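PDB 3VRH: tRNA-5-methyluridine(54) 2-sulfurtransferase from Pyrococcus horikoshii, which catalyses the ATP-dependent 2-thiolation of 5-methyluridine 54 in the T loop of tRNAs, a change that stabilises tRNA in thermophiles. Local coordinates for residues R125-S129 and E218-Y222; D159-L165 and M231-L235; N156-E160 and L196-R202. All coordinates share one frame; numbering follows the deposited sequence.

Interaction 1 of 3, residues R125-S129 and E218-Y222; sequences RPPCS and EECPY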
loop_
_atom_site.group_PDB
_atom_site.type_symbol
_atom_site.label_atom_id
_atom_site.label_comp_id
_atom_site.label_asym_id
_atom_site.label_seq_id
_atom_site.Cartn_x
_atom_site.Cartn_y
_atom_site.Cartn_z
ATOM N N ARG A 125 -9.318 -10.862 23.387
ATOM C CA ARG A 125 -8.984 -11.035 21.977
ATOM C C ARG A 125 -10.284 -11.084 21.187
ATOM O O ARG A 125 -11.201 -11.827 21.548
ATOM C CB ARG A 125 -8.138 -12.286 21.705
ATOM C CG ARG A 125 -7.437 -12.224 20.355
ATOM C CD ARG A 125 -7.321 -13.580 19.665
ATOM N NE ARG A 125 -6.061 -14.261 19.956
ATOM C CZ ARG A 125 -5.323 -14.911 19.052
ATOM N NH1 ARG A 125 -5.702 -14.975 17.779
ATOM N NH2 ARG A 125 -4.195 -15.503 19.424
ATOM N N PRO A 126 -10.383 -10.245 20.138
ATOM C CA PRO A 126 -11.532 -10.164 19.230
ATOM C C PRO A 126 -12.002 -11.538 18.789
ATOM O O PRO A 126 -11.181 -12.365 18.384
ATOM C CB PRO A 126 -10.974 -9.389 18.038
ATOM C CG PRO A 126 -9.999 -8.450 18.672
ATOM C CD PRO A 126 -9.397 -9.187 19.854
ATOM N N PRO A 127 -13.317 -11.782 18.902
ATOM C CA PRO A 127 -13.918 -13.058 18.535
ATOM C C PRO A 127 -13.414 -13.529 17.183
ATOM O O PRO A 127 -12.962 -14.664 17.075
ATOM C CB PRO A 127 -15.405 -12.724 18.489
ATOM C CG PRO A 127 -15.559 -11.729 19.577
ATOM C CD PRO A 127 -14.308 -10.873 19.504
ATOM N N CYS A 128 -13.443 -12.658 16.184
ATOM C CA CYS A 128 -13.046 -13.056 14.844
ATOM C C CYS A 128 -11.554 -13.372 14.727
ATOM O O CYS A 128 -11.138 -14.088 13.809
ATOM C CB CYS A 128 -13.504 -12.017 13.815
ATOM S SG CYS A 128 -15.324 -11.870 13.784
ATOM N N SER A 129 -10.756 -12.865 15.661
ATOM C CA SER A 129 -9.317 -13.125 15.653
ATOM C C SER A 129 -8.944 -14.523 16.181
ATOM O O SER A 129 -8.146 -15.242 15.549
ATOM C CB SER A 129 -8.560 -12.055 16.445
ATOM O OG SER A 129 -7.221 -12.472 16.636
ATOM N N GLU A 218 -21.724 -12.942 5.760
ATOM C CA GLU A 218 -20.713 -12.815 6.806
ATOM C C GLU A 218 -20.585 -14.065 7.655
ATOM O O GLU A 218 -21.544 -14.504 8.288
ATOM C CB GLU A 218 -21.006 -11.599 7.689
ATOM C CG GLU A 218 -19.826 -11.149 8.517
ATOM C CD GLU A 218 -20.032 -9.752 9.101
ATOM O OE1 GLU A 218 -19.147 -9.267 9.852
ATOM O OE2 GLU A 218 -21.089 -9.141 8.805
ATOM N N GLU A 219 -19.389 -14.644 7.647
ATOM C CA GLU A 219 -19.107 -15.859 8.411
ATOM C C GLU A 219 -19.039 -15.558 9.913
ATOM O O GLU A 219 -19.747 -16.168 10.712
ATOM C CB GLU A 219 -17.795 -16.490 7.930
ATOM C CG GLU A 219 -17.387 -17.736 8.695
ATOM C CD GLU A 219 -16.090 -18.356 8.169
ATOM O OE1 GLU A 219 -15.413 -17.726 7.313
ATOM O OE2 GLU A 219 -15.759 -19.484 8.606
ATOM N N CYS A 220 -18.183 -14.607 10.281
ATOM C CA CYS A 220 -18.071 -14.137 11.659
ATOM C C CYS A 220 -18.677 -12.728 11.734
ATOM O O CYS A 220 -18.167 -11.792 11.124
ATOM C CB CYS A 220 -16.599 -14.141 12.112
ATOM S SG CYS A 220 -16.302 -13.683 13.850
ATOM N N PRO A 221 -19.786 -12.585 12.472
ATOM C CA PRO A 221 -20.488 -11.297 12.590
ATOM C C PRO A 221 -19.940 -10.370 13.695
ATOM O O PRO A 221 -20.665 -9.490 14.165
ATOM C CB PRO A 221 -21.915 -11.720 12.921
ATOM C CG PRO A 221 -21.729 -13.021 13.709
ATOM C CD PRO A 221 -20.505 -13.686 13.145
ATOM N N TYR A 222 -18.685 -10.553 14.094
ATOM C CA TYR A 222 -18.116 -9.732 15.160
ATOM C C TYR A 222 -16.907 -8.916 14.694
ATOM O O TYR A 222 -16.759 -8.632 13.504
ATOM C CB TYR A 222 -17.732 -10.606 16.356
ATOM C CG TYR A 222 -18.898 -11.314 17.021
ATOM C CD1 TYR A 222 -20.082 -10.634 17.322
ATOM C CD2 TYR A 222 -18.815 -12.668 17.351
ATOM C CE1 TYR A 222 -21.145 -11.282 17.939
ATOM C CE2 TYR A 222 -19.868 -13.320 17.977
ATOM C CZ TYR A 222 -21.030 -12.629 18.263
ATOM O OH TYR A 222 -22.070 -13.292 18.878
#
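C128 and C220 are joined by a disulfide, SG to SG 2.1 Å. C128 sits in the first turn of helix 127-145. C220 lies in the loop between helices 201-211 and 228-241. The bond is turned by -93° about its S-S axis, close to the relaxed value for a disulfide. The SG of C220 stands opposite its backbone N (chi1 -176°), which carries the sulfur across to the helix. Two close apolar contacts flank this covalent link. The SG of C128 lies 3.7 Å from CB of Y222. CB of P127 comes obliquely to the Y222 ring, 3.6 Å from CD2, and the two side chains cross at about a right angle.

The solvent side is looser. Y222 is exposed, and residues 223-226 just after it are not modelled. Further back in the same loop, E219 forms a salt bridge with the ATP-binding K135.

C128, C131 and C220 are the three cysteines that bind the [4Fe-4S] cluster; here two of them are bonded to each other instead. The disulfide is consistent with an oxidised, cluster-free state. It would probably have to be reduced before the cluster could be bound.

Interaction 2 of 3, residues D159-L165 and M231-L235; sequences DEASFLL and MKGVL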
loop_
_atom_site.group_PDB
_atom_site.type_symbol
_atom_site.label_atom_id
_atom_site.label_comp_id
_atom_site.label_asym_id
_atom_site.label_seq_id
_atom_site.Cartn_x
_atom_site.Cartn_y
_atom_site.Cartn_z
ATOM N N ASP A 159 -9.526 -10.347 -2.614
ATOM C CA ASP A 159 -9.032 -10.743 -1.295
ATOM C C ASP A 159 -7.526 -10.589 -1.171
ATOM O O ASP A 159 -7.045 -9.988 -0.205
ATOM C CB ASP A 159 -9.441 -12.177 -0.961
ATOM C CG ASP A 159 -10.940 -12.350 -0.970
ATOM O OD1 ASP A 159 -11.603 -11.461 -0.403
ATOM O OD2 ASP A 159 -11.452 -13.323 -1.573
ATOM N N GLU A 160 -6.779 -11.142 -2.130
ATOM C CA GLU A 160 -5.322 -11.026 -2.105
ATOM C C GLU A 160 -4.889 -9.546 -2.088
ATOM O O GLU A 160 -4.029 -9.158 -1.306
ATOM C CB GLU A 160 -4.683 -11.748 -3.297
ATOM C CG GLU A 160 -3.124 -11.720 -3.312
ATOM C CD GLU A 160 -2.480 -12.729 -2.343
ATOM O OE1 GLU A 160 -3.145 -13.124 -1.360
ATOM O OE2 GLU A 160 -1.313 -13.139 -2.574
ATOM N N ALA A 161 -5.522 -8.731 -2.933
ATOM C CA ALA A 161 -5.175 -7.320 -3.059
ATOM C C ALA A 161 -5.396 -6.561 -1.742
ATOM O O ALA A 161 -4.506 -5.844 -1.272
ATOM C CB ALA A 161 -5.962 -6.666 -4.203
ATOM N N SER A 162 -6.576 -6.744 -1.153
ATOM C CA SER A 162 -6.929 -6.105 0.112
ATOM C C SER A 162 -6.085 -6.594 1.295
ATOM O O SER A 162 -5.689 -5.801 2.147
ATOM C CB SER A 162 -8.417 -6.297 0.413
ATOM O OG SER A 162 -8.681 -7.642 0.717
ATOM N N PHE A 163 -5.824 -7.897 1.341
ATOM C CA PHE A 163 -4.925 -8.477 2.331
ATOM C C PHE A 163 -3.544 -7.868 2.167
ATOM O O PHE A 163 -2.921 -7.479 3.150
ATOM C CB PHE A 163 -4.915 -10.020 2.217
ATOM C CG PHE A 163 -3.585 -10.685 2.572
ATOM C CD1 PHE A 163 -3.395 -11.278 3.820
ATOM C CD2 PHE A 163 -2.550 -10.772 1.633
ATOM C CE1 PHE A 163 -2.177 -11.910 4.136
ATOM C CE2 PHE A 163 -1.332 -11.378 1.947
ATOM C CZ PHE A 163 -1.147 -11.949 3.197
ATOM N N LEU A 164 -3.069 -7.785 0.920
ATOM C CA LEU A 164 -1.787 -7.134 0.640
ATOM C C LEU A 164 -1.739 -5.670 1.111
ATOM O O LEU A 164 -0.809 -5.280 1.775
ATOM C CB LEU A 164 -1.413 -7.196 -0.838
ATOM C CG LEU A 164 -0.848 -8.521 -1.349
ATOM C CD1 LEU A 164 -0.600 -8.453 -2.853
ATOM C CD2 LEU A 164 0.425 -8.881 -0.603
ATOM N N LEU A 165 -2.742 -4.880 0.757
ATOM C CA LEU A 165 -2.759 -3.459 1.118
ATOM C C LEU A 165 -2.802 -3.292 2.637
ATOM O O LEU A 165 -2.074 -2.491 3.214
ATOM C CB LEU A 165 -3.963 -2.767 0.478
ATOM C CG LEU A 165 -4.088 -1.278 0.785
ATOM C CD1 LEU A 165 -2.828 -0.544 0.301
ATOM C CD2 LEU A 165 -5.338 -0.696 0.150
ATOM N N MET A 231 -10.340 -1.765 2.754
ATOM C CA MET A 231 -9.309 -1.933 1.729
ATOM C C MET A 231 -9.933 -2.213 0.376
ATOM O O MET A 231 -9.480 -1.685 -0.633
ATOM C CB MET A 231 -8.339 -3.054 2.095
ATOM C CG MET A 231 -7.704 -2.915 3.468
ATOM S SD MET A 231 -6.482 -1.579 3.622
ATOM C CE MET A 231 -7.474 -0.225 4.257
ATOM N N LYS A 232 -10.970 -3.043 0.350
ATOM C CA LYS A 232 -11.595 -3.388 -0.916
ATOM C C LYS A 232 -12.227 -2.149 -1.547
ATOM O O LYS A 232 -12.164 -1.981 -2.766
ATOM C CB LYS A 232 -12.619 -4.524 -0.766
ATOM C CG LYS A 232 -11.990 -5.902 -0.561
ATOM C CD LYS A 232 -13.018 -6.971 -0.250
ATOM C CE LYS A 232 -12.365 -8.367 -0.244
ATOM N NZ LYS A 232 -13.348 -9.504 -0.405
ATOM N N GLY A 233 -12.798 -1.274 -0.714
ATOM C CA GLY A 233 -13.466 -0.068 -1.192
ATOM C C GLY A 233 -12.480 0.933 -1.761
ATOM O O GLY A 233 -12.690 1.524 -2.824
ATOM N N VAL A 234 -11.390 1.116 -1.033
ATOM C CA VAL A 234 -10.253 1.889 -1.512
ATOM C C VAL A 234 -9.743 1.346 -2.851
ATOM O O VAL A 234 -9.540 2.099 -3.806
ATOM C CB VAL A 234 -9.119 1.838 -0.480
ATOM C CG1 VAL A 234 -7.808 2.205 -1.106
ATOM C CG2 VAL A 234 -9.433 2.746 0.689
ATOM N N LEU A 235 -9.553 0.030 -2.923
ATOM C CA LEU A 235 -9.014 -0.584 -4.130
ATOM C C LEU A 235 -9.998 -0.491 -5.290
ATOM O O LEU A 235 -9.595 -0.325 -6.436
ATOM C CB LEU A 235 -8.623 -2.038 -3.873
ATOM C CG LEU A 235 -7.429 -2.219 -2.940
ATOM C CD1 LEU A 235 -7.382 -3.644 -2.450
ATOM C CD2 LEU A 235 -6.158 -1.882 -3.673
#
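K232 reaches D159 with its ammonium group, forming a salt bridge of 2.6 Å between NZ and OD1. NZ meets that oxygen nearly along its C-O axis. The lysine chain is extended beyond CG and passes S162, whose CB is 3.7 Å from CG of K232. M231 packs on the same serine, CB to CB 3.7 Å. One turn on, L165 fills the apolar end. Its CG is 3.7 Å from SD of M231, and its CD2 touches CG1 of V234 and CG of L235. M231 bends at chi2 (-71°) and chi3 (94°), which brings its sulfur to L165. On another side of S162, CD1 of L235 lies 3.5 Å from the serine backbone N and 3.8 Å from CB of A161.

The next shell holds the charges in place. NZ of K232 also pairs with E201. With an alanine here the ammonium is gone, and the like charges of D159 and E201 are likely to be left without the cation they share. L165 also packs on L165 of the second subunit, and M231 on its L238, so the apolar end belongs to the homodimer interface.

D159 touches the bound bicine. The axes of segments 159-165 and 231-235 approach to 9.0 Å, with 106° between their directions. This is steep helix-helix packing, polar at the ligand pocket of the PP-loop domain and apolar at the dimer interface.

Interaction 3 of 3, residues N156-E160 and L196-R202; sequences NLDDE and LYEVTER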
loop_
_atom_site.group_PDB
_atom_site.type_symbol
_atom_site.label_atom_id
_atom_site.label_comp_id
_atom_site.label_asym_id
_atom_site.label_seq_id
_atom_site.Cartn_x
_atom_site.Cartn_y
_atom_site.Cartn_z
ATOM N N ASN A 156 -10.048 -14.759 -3.627
ATOM C CA ASN A 156 -10.000 -14.324 -5.010
ATOM C C ASN A 156 -9.057 -13.128 -5.147
ATOM O O ASN A 156 -8.403 -12.735 -4.173
ATOM C CB ASN A 156 -11.423 -14.013 -5.515
ATOM C CG ASN A 156 -12.085 -12.878 -4.738
ATOM O OD1 ASN A 156 -11.492 -11.806 -4.555
ATOM N ND2 ASN A 156 -13.309 -13.110 -4.270
ATOM N N LEU A 157 -8.988 -12.548 -6.340
ATOM C CA LEU A 157 -8.020 -11.482 -6.595
ATOM C C LEU A 157 -8.201 -10.313 -5.623
ATOM O O LEU A 157 -7.216 -9.790 -5.079
ATOM C CB LEU A 157 -8.108 -10.995 -8.042
ATOM C CG LEU A 157 -7.070 -9.949 -8.458
ATOM C CD1 LEU A 157 -5.649 -10.487 -8.281
ATOM C CD2 LEU A 157 -7.299 -9.533 -9.896
ATOM N N ASP A 158 -9.456 -9.920 -5.404
ATOM C CA ASP A 158 -9.779 -8.820 -4.490
ATOM C C ASP A 158 -9.372 -9.105 -3.048
ATOM O O ASP A 158 -8.906 -8.210 -2.339
ATOM C CB ASP A 158 -11.260 -8.436 -4.575
ATOM C CG ASP A 158 -11.656 -7.935 -5.958
ATOM O OD1 ASP A 158 -12.048 -8.747 -6.813
ATOM O OD2 ASP A 158 -11.576 -6.719 -6.199
ATOM N N ASP A 159 -9.526 -10.347 -2.614
ATOM C CA ASP A 159 -9.032 -10.743 -1.295
ATOM C C ASP A 159 -7.526 -10.589 -1.171
ATOM O O ASP A 159 -7.045 -9.988 -0.205
ATOM C CB ASP A 159 -9.441 -12.177 -0.961
ATOM C CG ASP A 159 -10.940 -12.350 -0.970
ATOM O OD1 ASP A 159 -11.603 -11.461 -0.403
ATOM O OD2 ASP A 159 -11.452 -13.323 -1.573
ATOM N N GLU A 160 -6.779 -11.142 -2.130
ATOM C CA GLU A 160 -5.322 -11.026 -2.105
ATOM C C GLU A 160 -4.889 -9.546 -2.088
ATOM O O GLU A 160 -4.029 -9.158 -1.306
ATOM C CB GLU A 160 -4.683 -11.748 -3.297
ATOM C CG GLU A 160 -3.124 -11.720 -3.312
ATOM C CD GLU A 160 -2.480 -12.729 -2.343
ATOM O OE1 GLU A 160 -3.145 -13.124 -1.360
ATOM O OE2 GLU A 160 -1.313 -13.139 -2.574
ATOM N N LEU A 196 -9.073 -19.595 -6.983
ATOM C CA LEU A 196 -9.763 -18.409 -7.459
ATOM C C LEU A 196 -8.834 -17.189 -7.460
ATOM O O LEU A 196 -9.298 -16.052 -7.551
ATOM C CB LEU A 196 -10.985 -18.116 -6.595
ATOM C CG LEU A 196 -12.056 -19.206 -6.503
ATOM C CD1 LEU A 196 -13.312 -18.621 -5.862
ATOM C CD2 LEU A 196 -12.357 -19.838 -7.885
ATOM N N TYR A 197 -7.531 -17.442 -7.375
ATOM C CA TYR A 197 -6.529 -16.372 -7.328
ATOM C C TYR A 197 -6.684 -15.275 -8.376
ATOM O O TYR A 197 -6.388 -14.120 -8.097
ATOM C CB TYR A 197 -5.110 -16.951 -7.418
ATOM C CG TYR A 197 -4.041 -16.060 -6.808
ATOM C CD1 TYR A 197 -3.929 -15.925 -5.421
ATOM C CD2 TYR A 197 -3.127 -15.376 -7.614
ATOM C CE1 TYR A 197 -2.955 -15.106 -4.850
ATOM C CE2 TYR A 197 -2.137 -14.569 -7.058
ATOM C CZ TYR A 197 -2.051 -14.433 -5.671
ATOM O OH TYR A 197 -1.060 -13.619 -5.111
ATOM N N GLU A 198 -7.143 -15.627 -9.575
ATOM C CA GLU A 198 -7.116 -14.670 -10.681
ATOM C C GLU A 198 -8.483 -14.183 -11.128
ATOM O O GLU A 198 -8.585 -13.376 -12.071
ATOM C CB GLU A 198 -6.336 -15.225 -11.882
ATOM C CG GLU A 198 -4.905 -15.625 -11.539
ATOM C CD GLU A 198 -4.108 -16.027 -12.765
ATOM O OE1 GLU A 198 -4.138 -17.220 -13.131
ATOM O OE2 GLU A 198 -3.461 -15.144 -13.368
ATOM N N VAL A 199 -9.534 -14.672 -10.473
ATOM C CA VAL A 199 -10.870 -14.160 -10.750
ATOM C C VAL A 199 -11.187 -13.048 -9.746
ATOM O O VAL A 199 -10.674 -13.049 -8.624
ATOM C CB VAL A 199 -11.959 -15.258 -10.710
ATOM C CG1 VAL A 199 -11.780 -16.233 -11.846
ATOM C CG2 VAL A 199 -11.944 -15.979 -9.356
ATOM N N THR A 200 -12.023 -12.100 -10.151
ATOM C CA THR A 200 -12.354 -10.973 -9.297
ATOM C C THR A 200 -13.552 -11.324 -8.418
ATOM O O THR A 200 -14.270 -12.289 -8.686
ATOM C CB THR A 200 -12.697 -9.722 -10.125
ATOM O OG1 THR A 200 -13.917 -9.954 -10.837
ATOM C CG2 THR A 200 -11.563 -9.379 -11.120
ATOM N N GLU A 201 -13.763 -10.539 -7.370
ATOM C CA GLU A 201 -14.875 -10.768 -6.470
ATOM C C GLU A 201 -16.193 -10.591 -7.212
ATOM O O GLU A 201 -17.158 -11.318 -6.990
ATOM C CB GLU A 201 -14.806 -9.849 -5.242
ATOM C CG GLU A 201 -15.937 -10.140 -4.255
ATOM C CD GLU A 201 -15.662 -9.668 -2.847
ATOM O OE1 GLU A 201 -14.663 -8.949 -2.620
ATOM O OE2 GLU A 201 -16.449 -10.031 -1.957
ATOM N N ARG A 202 -16.206 -9.623 -8.113
ATOM C CA ARG A 202 -17.355 -9.363 -8.965
ATOM C C ARG A 202 -17.672 -10.577 -9.866
ATOM O O ARG A 202 -18.838 -10.946 -10.053
ATOM C CB ARG A 202 -17.021 -8.128 -9.788
ATOM C CG ARG A 202 -17.978 -7.752 -10.848
ATOM C CD ARG A 202 -17.262 -6.785 -11.800
ATOM N NE ARG A 202 -18.118 -6.496 -12.931
ATOM C CZ ARG A 202 -17.824 -6.779 -14.196
ATOM N NH1 ARG A 202 -16.661 -7.334 -14.505
ATOM N NH2 ARG A 202 -18.692 -6.467 -15.153
HETATM O O HOH W 1 -14.150 -7.317 -7.987
#
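A capping box opens helix 157-169 in the PP-loop domain, and the type I beta turn L196-V199, leading into helix 201-211, packs against it. The O of V199 receives the N of L157 at 2.9 Å, and the O of L196 takes a CA-H...O contact from N156. N156 is the N-cap. Its OD1 accepts from D159 N, which lies above the carbonyl plane, and its own N donates to OD2 of D159. The CG of N156 sits between its backbone N and carbonyl carbon (chi1 62°), which turns the amide back over the helix start.

D158 reaches the start of the second helix, where its OD1 accepts from E201 N in a short, nearly straight bond (2.5 Å, 171°). The same oxygen receives a water that also binds R202 N. OD2 of D158 pairs with K246, so both its oxygens are engaged. T200, the N-cap of that second helix, uses its OG1 for E203 N.

At the far end, the Y197 side chain runs from the turn to E160 and packs on V250 and L254 of helix 245-256. Its OH donates to OE2 of E160, 2.6 Å away and 40° out of the carboxylate plane. That oxygen also accepts from G180 N.

How the interactions relate
Interactions 2 and 3 are buried and share helix 157-169. Interaction 3 fixes the start of that helix through polar bonds to backbone and side chains. Interaction 2 uses the following turns of the same helix, mostly with apolar side chains, and extends to the second subunit. They meet where K232 NZ pairs with E201 OE1 at 2.6 Å, so one lysine serves both. Interaction 1 is a surface contact with no touch to the others; its nearest atoms are about 10 Å from those of interaction 3. It is held by a covalent bond between cysteines that can bind the cluster. Interactions 2 and 3 border the bicine pocket; interaction 1 stands off from it.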